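Long-range contact in pyrrolidone-carboxylate peptidase (PDB 5Z48), which removes N-terminal pyroglutamyl groups from peptides as a cysteine exopeptidase, generally sparing those followed by proline: residues B[15-20]-B[176-181]. Numbering follows the deposited sequence.
Sequences HTHPDN and AAVALA. With PCA (pyroglutamic acid), chain I.
Val178 reaches from the short helix 176-180 to the loop before helix 21-29 with both methyls, a worked example of a pocket loop and a helix meeting through van der Waals contacts and one bridging water. CG1, anti to the backbone N (chi1 171°), lies 3.7 Å from ND1 of the His17 ring, while CG2 meets the carbonyl O of Asp19 at 3.4 Å. At the more exposed pair, CD of the Pro18 ring packs on CB of Ala181 at 3.6 Å. CB of Asp19 touches CB of Ala177 at 3.9 Å. No direct hydrogen bond joins the segments. Instead a water in the plane of the His17 ring, 2.9 Å from ND1, donates to the carbonyl O of Val178.

In the next shell, Phe14 stacks edge-to-face with His17, and the Asp19 carboxylate is shared between Gln24 and Asn175, whose OD1 accepts from Val178 N.

Asn20, at the N-cap position of helix 21-29, binds the ligand itself: its ND2 donates almost straight (170°) to OE of pyroglutamic acid at 3.0 Å and also to Glu12 O, while OD1 bonds Ser22 OG. The same side chain caps a backbone N at the start of that helix. An alanine here would probably leave the ligand's ring carbonyl without this donor and helix 21-29 without its side-chain cap. Asn20 thus joins Phe14 of the same loop in lining the pyroglutamate pocket of this C15 peptidase, while residues 176-181 pack against His17, Pro18 and Asp19.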
# COMPACT_ATOMS: atom_id res chain seq x y z
N HIS B 15 22.22 0.19 2.80
CA HIS B 15 21.50 -0.24 1.59
C HIS B 15 21.74 0.82 0.50
O HIS B 15 22.88 1.26 0.31
CB HIS B 15 20.03 -0.48 1.98
CG HIS B 15 19.23 -1.17 0.92
ND1 HIS B 15 19.60 -2.38 0.37
CD2 HIS B 15 18.05 -0.84 0.35
CE1 HIS B 15 18.69 -2.76 -0.51
NE2 HIS B 15 17.74 -1.84 -0.54
N THR B 16 20.69 1.23 -0.23
CA THR B 16 20.81 2.23 -1.28
C THR B 16 20.52 3.64 -0.78
O THR B 16 20.47 4.58 -1.60
CB THR B 16 19.87 1.89 -2.43
OG1 THR B 16 18.55 1.71 -1.90
CG2 THR B 16 20.32 0.59 -3.10
N HIS B 17 20.33 3.81 0.53
CA HIS B 17 19.97 5.11 1.09
C HIS B 17 21.22 5.98 1.26
O HIS B 17 22.20 5.53 1.89
CB HIS B 17 19.26 4.94 2.44
CG HIS B 17 18.12 3.96 2.39
ND1 HIS B 17 17.05 4.10 1.53
CD2 HIS B 17 17.89 2.82 3.09
CE1 HIS B 17 16.20 3.09 1.71
NE2 HIS B 17 16.69 2.31 2.67
N PRO B 18 21.22 7.22 0.76
CA PRO B 18 22.41 8.09 0.87
C PRO B 18 22.51 8.81 2.19
O PRO B 18 23.55 9.43 2.47
CB PRO B 18 22.21 9.09 -0.27
CG PRO B 18 20.68 9.16 -0.46
CD PRO B 18 20.18 7.76 -0.15
N ASP B 19 21.46 8.77 2.99
CA ASP B 19 21.35 9.50 4.24
C ASP B 19 20.56 8.63 5.19
O ASP B 19 19.85 7.70 4.77
CB ASP B 19 20.66 10.86 4.01
CG ASP B 19 20.79 11.78 5.20
OD1 ASP B 19 21.82 11.71 5.91
OD2 ASP B 19 19.87 12.58 5.45
N ASN B 20 20.69 8.89 6.49
CA ASN B 20 19.85 8.20 7.48
C ASN B 20 19.27 9.27 8.39
O ASN B 20 20.03 9.94 9.11
CB ASN B 20 20.64 7.15 8.27
CG ASN B 20 19.74 6.25 9.05
OD1 ASN B 20 18.77 6.70 9.66
ND2 ASN B 20 20.05 4.95 9.07
N ALA B 176 13.63 13.75 3.06
CA ALA B 176 13.61 14.06 1.63
C ALA B 176 14.77 13.38 0.90
O ALA B 176 14.60 12.88 -0.22
CB ALA B 176 13.66 15.57 1.40
N ALA B 177 15.97 13.38 1.51
CA ALA B 177 17.14 12.82 0.83
C ALA B 177 16.92 11.35 0.51
O ALA B 177 17.28 10.89 -0.60
CB ALA B 177 18.39 13.02 1.69
N VAL B 178 16.35 10.60 1.46
CA VAL B 178 16.05 9.19 1.25
C VAL B 178 15.03 9.03 0.13
O VAL B 178 15.19 8.20 -0.77
CB VAL B 178 15.58 8.52 2.56
CG1 VAL B 178 15.08 7.10 2.30
CG2 VAL B 178 16.75 8.44 3.55
N ALA B 179 13.96 9.85 0.16
CA ALA B 179 12.91 9.70 -0.85
C ALA B 179 13.40 10.08 -2.25
O ALA B 179 12.98 9.49 -3.25
CB ALA B 179 11.68 10.54 -0.45
N LEU B 180 14.29 11.10 -2.35
CA LEU B 180 14.79 11.57 -3.65
C LEU B 180 15.68 10.55 -4.37
O LEU B 180 15.82 10.61 -5.60
CB LEU B 180 15.57 12.87 -3.47
CG LEU B 180 14.66 14.06 -3.14
CD1 LEU B 180 15.51 15.22 -2.58
CD2 LEU B 180 13.88 14.53 -4.38
N ALA B 181 16.28 9.62 -3.62
CA ALA B 181 17.21 8.64 -4.18
C ALA B 181 16.52 7.38 -4.70
O ALA B 181 17.16 6.55 -5.35
CB ALA B 181 18.26 8.25 -3.12
N PCA I . 17.07 0.94 9.75
CA PCA I . 17.42 -0.47 9.63
CB PCA I . 18.89 -0.62 10.06
CG PCA I . 19.46 0.78 10.30
CD PCA I . 18.25 1.67 10.14
OE PCA I . 18.30 2.89 10.33
C PCA I . 16.42 -1.34 10.42
O PCA I . 16.74 -2.40 10.97
OXT PCA I . 15.23 -0.95 10.57
O HOH W 1 16.98 5.98 -0.70